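Local coordinates for protein starch synthase I (Hordeum vulgare, PDB 4HLN) that belongs to the plant starch synthases, glycosyltransferases of the two-domain GT-B type, in which a cleft separates two Rossmann-like alpha/beta domains, at residues A[266-271]-A[275-280]; A[295-300]-A[346-351]. All coordinates share one frame; numbering follows the deposited sequence.

Interaction 1: A[266-271]-A[275-280]; sequences FVVNDW and LVPVLL
Val268 and Val276 meet at the middle of this contact, where strand 264-269 faces the first turn of helix 276-284. Everything that crosses between the two segments is apolar. CG1 of Val268 sits 3.8 Å from CG1 of Val276, the two side chains slanting past one another. The other branch of Val268 has a different neighbour: its CG2 and the CD of Pro277 approach each other end on, 4.2 Å apart. One valine thus touches two successive helix residues, each with its own methyl.

Phe266, two residues earlier on the same face of the strand, adds the aromatic part. Its CG lies anti to the carbonyl carbon (chi1 -69°), and the ring spans two helix side chains. CD1 is 4.1 Å from Val276 CG1, and CD2, across the ring from CD1, is 4.0 Å from Leu280 CD1. Both methyls approach the ring obliquely, and Tyr290 also packs edge-to-face with it.

Within the two segments the backbone hydrogen bonds are those of the helix. Leu280 N donates to Val276 O at 2.9 Å, and this one-turn spacing puts Val276 and Leu280 on the same side, where both meet Phe266. Cys243 of helix 235-252 also touches Val276, and Ala351 of helix 347-354 touches Pro277.

The axes of 266-269 and 276-280 approach to 10.2 Å, with their N-to-C directions at 139°, a helix lying slantwise over its own sheet. With strand 294-299, parallel to 264-269 and next to it, they form a beta-alpha-beta unit of the Rossmann-like domain.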
ATOM      1  N   PHE A 266     -12.916  -7.258  10.932  1.00 33.23           N
ATOM      2  CA  PHE A 266     -11.495  -7.518  11.098  1.00 37.06           C
ATOM      3  C   PHE A 266     -10.783  -7.177   9.807  1.00 33.31           C
ATOM      4  O   PHE A 266     -11.117  -7.716   8.762  1.00 35.99           O
ATOM      5  CB  PHE A 266     -11.245  -8.978  11.413  1.00 34.53           C
ATOM      6  CG  PHE A 266     -11.722  -9.394  12.756  1.00 40.80           C
ATOM      7  CD1 PHE A 266     -10.842  -9.479  13.815  1.00 36.04           C
ATOM      8  CD2 PHE A 266     -13.052  -9.717  12.963  1.00 39.78           C
ATOM      9  CE1 PHE A 266     -11.282  -9.876  15.071  1.00 33.39           C
ATOM     10  CE2 PHE A 266     -13.495 -10.117  14.203  1.00 33.64           C
ATOM     11  CZ  PHE A 266     -12.610 -10.197  15.262  1.00 33.86           C
ATOM     12  N   VAL A 267      -9.819  -6.267   9.885  1.00 30.53           N
ATOM     13  CA  VAL A 267      -8.948  -5.961   8.757  1.00 34.25           C
ATOM     14  C   VAL A 267      -7.583  -6.590   9.005  1.00 42.01           C
ATOM     15  O   VAL A 267      -6.776  -6.076   9.782  1.00 40.70           O
ATOM     16  CB  VAL A 267      -8.758  -4.461   8.583  1.00 36.76           C
ATOM     17  CG1 VAL A 267      -7.851  -4.192   7.410  1.00 39.09           C
ATOM     18  CG2 VAL A 267     -10.081  -3.807   8.371  1.00 37.26           C
ATOM     19  N   VAL A 268      -7.330  -7.716   8.356  1.00 38.62           N
ATOM     20  CA  VAL A 268      -6.085  -8.428   8.584  1.00 45.21           C
ATOM     21  C   VAL A 268      -5.017  -8.164   7.511  1.00 40.87           C
ATOM     22  O   VAL A 268      -5.258  -8.274   6.318  1.00 36.40           O
ATOM     23  CB  VAL A 268      -6.369  -9.899   8.795  1.00 44.67           C
ATOM     24  CG1 VAL A 268      -7.558 -10.009   9.741  1.00 38.37           C
ATOM     25  CG2 VAL A 268      -6.686 -10.565   7.482  1.00 37.42           C
ATOM     26  N   ASN A 269      -3.835  -7.776   7.965  1.00 46.65           N
ATOM     27  CA  ASN A 269      -2.796  -7.316   7.060  1.00 37.47           C
ATOM     28  C   ASN A 269      -1.769  -8.377   6.804  1.00 40.43           C
ATOM     29  O   ASN A 269      -1.063  -8.808   7.728  1.00 34.99           O
ATOM     30  CB  ASN A 269      -2.128  -6.063   7.611  1.00 37.53           C
ATOM     31  CG  ASN A 269      -3.050  -4.872   7.569  1.00 49.68           C
ATOM     32  OD1 ASN A 269      -2.941  -4.021   6.692  1.00 55.68           O
ATOM     33  ND2 ASN A 269      -3.993  -4.823   8.501  1.00 51.24           N
ATOM     34  N   ASP A 270      -1.716  -8.816   5.546  1.00 39.41           N
ATOM     35  CA  ASP A 270      -0.641  -9.682   5.081  1.00 31.41           C
ATOM     36  C   ASP A 270      -0.645 -11.047   5.753  1.00 35.49           C
ATOM     37  O   ASP A 270      -1.634 -11.433   6.370  1.00 37.50           O
ATOM     38  CB  ASP A 270       0.699  -8.963   5.268  1.00 36.25           C
ATOM     39  CG  ASP A 270       0.808  -7.709   4.390  1.00 57.48           C
ATOM     40  OD1 ASP A 270       0.620  -7.827   3.147  1.00 57.05           O
ATOM     41  OD2 ASP A 270       1.046  -6.608   4.951  1.00 68.22           O
ATOM     42  N   TRP A 271       0.446 -11.793   5.653  1.00 37.81           N
ATOM     43  CA  TRP A 271       0.360 -13.173   6.119  1.00 36.92           C
ATOM     44  C   TRP A 271       0.373 -13.252   7.622  1.00 35.79           C
ATOM     45  O   TRP A 271      -0.190 -14.173   8.196  1.00 42.82           O
ATOM     46  CB  TRP A 271       1.452 -14.064   5.517  1.00 35.26           C
ATOM     47  CG  TRP A 271       2.771 -13.994   6.186  1.00 33.87           C
ATOM     48  CD1 TRP A 271       3.817 -13.187   5.841  1.00 35.01           C
ATOM     49  CD2 TRP A 271       3.211 -14.765   7.316  1.00 38.54           C
ATOM     50  NE1 TRP A 271       4.879 -13.406   6.685  1.00 26.23           N
ATOM     51  CE2 TRP A 271       4.540 -14.377   7.592  1.00 36.22           C
ATOM     52  CE3 TRP A 271       2.614 -15.744   8.121  1.00 37.17           C
ATOM     53  CZ2 TRP A 271       5.286 -14.940   8.641  1.00 28.39           C
ATOM     54  CZ3 TRP A 271       3.361 -16.310   9.163  1.00 37.26           C
ATOM     55  CH2 TRP A 271       4.683 -15.903   9.410  1.00 36.06           C
ATOM     56  N   LEU A 275      -4.277 -15.899   9.538  1.00 33.21           N
ATOM     57  CA  LEU A 275      -4.934 -17.059  10.108  1.00 34.04           C
ATOM     58  C   LEU A 275      -6.244 -16.630  10.772  1.00 44.15           C
ATOM     59  O   LEU A 275      -7.107 -17.457  11.050  1.00 33.90           O
ATOM     60  CB  LEU A 275      -4.012 -17.739  11.116  1.00 34.83           C
ATOM     61  CG  LEU A 275      -4.340 -19.194  11.432  1.00 41.25           C
ATOM     62  CD1 LEU A 275      -3.930 -20.091  10.267  1.00 41.79           C
ATOM     63  CD2 LEU A 275      -3.629 -19.629  12.683  1.00 37.32           C
ATOM     64  N   VAL A 276      -6.389 -15.327  11.011  1.00 35.38           N
ATOM     65  CA  VAL A 276      -7.554 -14.810  11.711  1.00 37.45           C
ATOM     66  C   VAL A 276      -8.888 -15.226  11.056  1.00 40.14           C
ATOM     67  O   VAL A 276      -9.763 -15.767  11.722  1.00 38.71           O
ATOM     68  CB  VAL A 276      -7.461 -13.274  11.839  1.00 35.84           C
ATOM     69  CG1 VAL A 276      -8.816 -12.669  12.161  1.00 24.78           C
ATOM     70  CG2 VAL A 276      -6.419 -12.906  12.879  1.00 36.38           C
ATOM     71  N   PRO A 277      -9.043 -14.967   9.746  1.00 39.47           N
ATOM     72  CA  PRO A 277     -10.279 -15.341   9.054  1.00 33.89           C
ATOM     73  C   PRO A 277     -10.498 -16.836   9.050  1.00 42.05           C
ATOM     74  O   PRO A 277     -11.642 -17.300   8.931  1.00 50.51           O
ATOM     75  CB  PRO A 277     -10.061 -14.852   7.625  1.00 31.89           C
ATOM     76  CG  PRO A 277      -8.617 -14.547   7.517  1.00 33.57           C
ATOM     77  CD  PRO A 277      -8.106 -14.248   8.867  1.00 33.67           C
ATOM     78  N   VAL A 278      -9.419 -17.597   9.183  1.00 34.61           N
ATOM     79  CA  VAL A 278      -9.572 -19.050   9.266  1.00 39.69           C
ATOM     80  C   VAL A 278     -10.136 -19.411  10.636  1.00 37.34           C
ATOM     81  O   VAL A 278     -11.069 -20.188  10.746  1.00 43.62           O
ATOM     82  CB  VAL A 278      -8.239 -19.803   9.006  1.00 41.58           C
ATOM     83  CG1 VAL A 278      -8.483 -21.305   8.889  1.00 31.97           C
ATOM     84  CG2 VAL A 278      -7.569 -19.281   7.750  1.00 42.20           C
ATOM     85  N   LEU A 279      -9.566 -18.823  11.680  1.00 35.75           N
ATOM     86  CA  LEU A 279     -10.048 -19.017  13.035  1.00 35.37           C
ATOM     87  C   LEU A 279     -11.531 -18.695  13.141  1.00 39.89           C
ATOM     88  O   LEU A 279     -12.318 -19.500  13.663  1.00 39.62           O
ATOM     89  CB  LEU A 279      -9.238 -18.166  14.018  1.00 34.82           C
ATOM     90  CG  LEU A 279      -7.810 -18.691  14.171  1.00 44.89           C
ATOM     91  CD1 LEU A 279      -6.966 -17.830  15.116  1.00 41.36           C
ATOM     92  CD2 LEU A 279      -7.828 -20.176  14.603  1.00 34.67           C
ATOM     93  N   LEU A 280     -11.918 -17.522  12.649  1.00 31.94           N
ATOM     94  CA  LEU A 280     -13.324 -17.140  12.707  1.00 39.67           C
ATOM     95  C   LEU A 280     -14.186 -18.266  12.153  1.00 41.14           C
ATOM     96  O   LEU A 280     -15.156 -18.697  12.777  1.00 43.19           O
ATOM     97  CB  LEU A 280     -13.565 -15.870  11.910  1.00 33.07           C
ATOM     98  CG  LEU A 280     -12.855 -14.644  12.463  1.00 35.13           C
ATOM     99  CD1 LEU A 280     -13.104 -13.451  11.572  1.00 38.15           C
ATOM    100  CD2 LEU A 280     -13.306 -14.371  13.881  1.00 29.96           C
TER

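Interaction 2: A[295-300]-A[346-351]; sequences STLVIH and NFLKGA
Leu297 lays its two methyls against Ala351, the small residue one turn into helix 347-354. CD2 is 3.8 Å from Ala351 CB and CD1 is 4.1 Å from the same atom, so the alanine methyl faces the fork of the leucine. The CB of Leu297 already points to the helix, and CG, anti to the backbone N (chi1 171°), sets the fork beside the carbonyl carbon. CD1 also meets the helix residue three places earlier, lying 4.2 Å from Leu348 CD1. The CB of Leu348 is directed past the strand, and it is the end of its side chain that bends in to make the touch.

The start of the helix is fixed by a polar bond away from this apolar patch. Asn346, the N-cap, accepts from Lys349 N through OD1 at 2.9 Å, a nearly straight bond (171°) whose donor stands well above the plane of the amide carbonyl. Its ND2 is held in turn by Gln305 OE1.

Ser274, in the loop that leads into helix 276-284, touches Leu297, Leu348 and Ala351 alike. Strand 294-299 runs between strands 264-269 and 357-360 in the large mixed sheet, and helix 347-354 covers it, leading from strand 343-346 of a small antiparallel sheet to strand 357-360.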
ATOM      1  N   SER A 295     -14.467 -10.174   7.606  1.00 38.05           N
ATOM      2  CA  SER A 295     -13.040  -9.856   7.543  1.00 36.15           C
ATOM      3  C   SER A 295     -12.571  -9.421   6.163  1.00 39.65           C
ATOM      4  O   SER A 295     -13.067  -9.883   5.135  1.00 45.39           O
ATOM      5  CB  SER A 295     -12.193 -11.029   8.030  1.00 40.44           C
ATOM      6  OG  SER A 295     -12.418 -12.169   7.227  1.00 52.24           O
ATOM      7  N   THR A 296     -11.593  -8.526   6.164  1.00 35.53           N
ATOM      8  CA  THR A 296     -11.001  -8.028   4.941  1.00 36.66           C
ATOM      9  C   THR A 296      -9.513  -8.302   4.946  1.00 40.70           C
ATOM     10  O   THR A 296      -8.790  -7.906   5.859  1.00 45.54           O
ATOM     11  CB  THR A 296     -11.222  -6.522   4.800  1.00 50.59           C
ATOM     12  OG1 THR A 296     -12.630  -6.259   4.799  1.00 52.17           O
ATOM     13  CG2 THR A 296     -10.562  -5.981   3.498  1.00 28.24           C
ATOM     14  N   LEU A 297      -9.054  -8.987   3.918  1.00 38.21           N
ATOM     15  CA  LEU A 297      -7.645  -9.251   3.791  1.00 37.25           C
ATOM     16  C   LEU A 297      -7.010  -8.103   3.007  1.00 38.70           C
ATOM     17  O   LEU A 297      -7.466  -7.765   1.914  1.00 40.83           O
ATOM     18  CB  LEU A 297      -7.428 -10.601   3.104  1.00 34.71           C
ATOM     19  CG  LEU A 297      -5.983 -10.905   2.719  1.00 40.41           C
ATOM     20  CD1 LEU A 297      -5.084 -10.974   3.965  1.00 30.46           C
ATOM     21  CD2 LEU A 297      -5.947 -12.196   1.916  1.00 40.61           C
ATOM     22  N   VAL A 298      -5.985  -7.488   3.595  1.00 35.11           N
ATOM     23  CA  VAL A 298      -5.193  -6.466   2.920  1.00 31.95           C
ATOM     24  C   VAL A 298      -3.832  -7.035   2.551  1.00 41.65           C
ATOM     25  O   VAL A 298      -3.077  -7.502   3.416  1.00 44.89           O
ATOM     26  CB  VAL A 298      -4.934  -5.230   3.794  1.00 30.68           C
ATOM     27  CG1 VAL A 298      -4.064  -4.253   3.018  1.00 22.53           C
ATOM     28  CG2 VAL A 298      -6.237  -4.578   4.239  1.00 22.15           C
ATOM     29  N   ILE A 299      -3.519  -6.981   1.262  1.00 32.59           N
ATOM     30  CA  ILE A 299      -2.317  -7.594   0.742  1.00 33.12           C
ATOM     31  C   ILE A 299      -1.399  -6.522   0.191  1.00 39.09           C
ATOM     32  O   ILE A 299      -1.661  -5.956  -0.877  1.00 36.55           O
ATOM     33  CB  ILE A 299      -2.646  -8.558  -0.403  1.00 42.26           C
ATOM     34  CG1 ILE A 299      -3.620  -9.634   0.053  1.00 44.69           C
ATOM     35  CG2 ILE A 299      -1.389  -9.201  -0.939  1.00 33.29           C
ATOM     36  CD1 ILE A 299      -3.840 -10.708  -0.993  1.00 37.53           C
ATOM     37  N   HIS A 300      -0.322  -6.246   0.916  1.00 38.23           N
ATOM     38  CA  HIS A 300       0.655  -5.270   0.464  1.00 41.21           C
ATOM     39  C   HIS A 300       1.726  -5.918  -0.426  1.00 49.32           C
ATOM     40  O   HIS A 300       2.305  -5.264  -1.284  1.00 58.75           O
ATOM     41  CB  HIS A 300       1.278  -4.550   1.658  1.00 47.13           C
ATOM     42  CG  HIS A 300       0.282  -3.839   2.516  1.00 54.71           C
ATOM     43  ND1 HIS A 300      -0.155  -4.346   3.723  1.00 64.79           N
ATOM     44  CD2 HIS A 300      -0.383  -2.673   2.333  1.00 49.19           C
ATOM     45  CE1 HIS A 300      -1.039  -3.517   4.251  1.00 61.40           C
ATOM     46  NE2 HIS A 300      -1.191  -2.493   3.429  1.00 56.08           N
ATOM     47  N   ASN A 346       0.024 -22.511   3.721  1.00 40.88           N
ATOM     48  CA  ASN A 346       0.217 -21.181   3.194  1.00 42.16           C
ATOM     49  C   ASN A 346      -0.764 -20.204   3.842  1.00 39.28           C
ATOM     50  O   ASN A 346      -1.906 -20.077   3.412  1.00 37.80           O
ATOM     51  CB  ASN A 346       0.043 -21.220   1.672  1.00 42.55           C
ATOM     52  CG  ASN A 346       0.333 -19.880   1.008  1.00 40.42           C
ATOM     53  OD1 ASN A 346       0.088 -18.819   1.586  1.00 39.30           O
ATOM     54  ND2 ASN A 346       0.839 -19.926  -0.227  1.00 29.38           N
ATOM     55  N   PHE A 347      -0.296 -19.506   4.870  1.00 35.66           N
ATOM     56  CA  PHE A 347      -1.107 -18.529   5.579  1.00 31.55           C
ATOM     57  C   PHE A 347      -1.926 -17.607   4.696  1.00 33.35           C
ATOM     58  O   PHE A 347      -3.154 -17.549   4.834  1.00 38.21           O
ATOM     59  CB  PHE A 347      -0.269 -17.707   6.558  1.00 33.60           C
ATOM     60  CG  PHE A 347      -0.107 -18.355   7.913  1.00 44.75           C
ATOM     61  CD1 PHE A 347      -0.037 -19.743   8.035  1.00 41.03           C
ATOM     62  CD2 PHE A 347      -0.034 -17.580   9.066  1.00 50.61           C
ATOM     63  CE1 PHE A 347       0.125 -20.340   9.273  1.00 39.20           C
ATOM     64  CE2 PHE A 347       0.123 -18.166  10.308  1.00 47.03           C
ATOM     65  CZ  PHE A 347       0.205 -19.553  10.411  1.00 44.97           C
ATOM     66  N   LEU A 348      -1.252 -16.868   3.820  1.00 35.44           N
ATOM     67  CA  LEU A 348      -1.922 -15.902   2.956  1.00 32.14           C
ATOM     68  C   LEU A 348      -2.982 -16.599   2.120  1.00 42.92           C
ATOM     69  O   LEU A 348      -4.112 -16.114   1.998  1.00 43.02           O
ATOM     70  CB  LEU A 348      -0.906 -15.220   2.048  1.00 40.79           C
ATOM     71  CG  LEU A 348      -1.380 -13.933   1.389  1.00 34.87           C
ATOM     72  CD1 LEU A 348      -1.685 -12.947   2.474  1.00 32.78           C
ATOM     73  CD2 LEU A 348      -0.305 -13.368   0.482  1.00 42.19           C
ATOM     74  N   LYS A 349      -2.611 -17.746   1.551  1.00 33.88           N
ATOM     75  CA  LYS A 349      -3.545 -18.548   0.786  1.00 38.98           C
ATOM     76  C   LYS A 349      -4.800 -18.869   1.612  1.00 42.50           C
ATOM     77  O   LYS A 349      -5.920 -18.767   1.121  1.00 48.98           O
ATOM     78  CB  LYS A 349      -2.862 -19.834   0.323  1.00 36.47           C
ATOM     79  CG  LYS A 349      -3.721 -20.735  -0.548  1.00 29.93           C
ATOM     80  CD  LYS A 349      -4.450 -21.798   0.265  1.00 31.44           C
ATOM     81  CE  LYS A 349      -5.197 -22.797  -0.637  1.00 35.89           C
ATOM     82  NZ  LYS A 349      -5.833 -23.921   0.127  1.00 37.02           N
ATOM     83  N   GLY A 350      -4.589 -19.268   2.863  1.00 33.90           N
ATOM     84  CA  GLY A 350      -5.662 -19.585   3.789  1.00 40.27           C
ATOM     85  C   GLY A 350      -6.649 -18.450   3.971  1.00 43.67           C
ATOM     86  O   GLY A 350      -7.864 -18.666   4.006  1.00 46.09           O
ATOM     87  N   ALA A 351      -6.123 -17.234   4.072  1.00 38.26           N
ATOM     88  CA  ALA A 351      -6.958 -16.044   4.162  1.00 34.34           C
ATOM     89  C   ALA A 351      -7.659 -15.747   2.846  1.00 41.35           C
ATOM     90  O   ALA A 351      -8.805 -15.330   2.843  1.00 44.09           O
ATOM     91  CB  ALA A 351      -6.130 -14.847   4.572  1.00 28.89           C
TER

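Both contacts are buried and purely apolar across their segments, and they use two neighbouring strands of one sheet; their centres lie 6 Å apart. Interaction 1 is local, a strand against the helix that follows it, with an aromatic ring among branched side chains. Interaction 2 brings together elements 46 residues apart, uses aliphatic groups alone and buries less surface, 174 against 219 Å². Strand pairing joins them directly, with Phe266 O probably bonded to Thr296 N. Where the strands end the chemistry turns polar: Asp270 OD2 is hydrogen-bonded to His300 ND1, both partly exposed. The ring of Trp271, just past the strand, meets that of Phe347 at the start of helix 347-354.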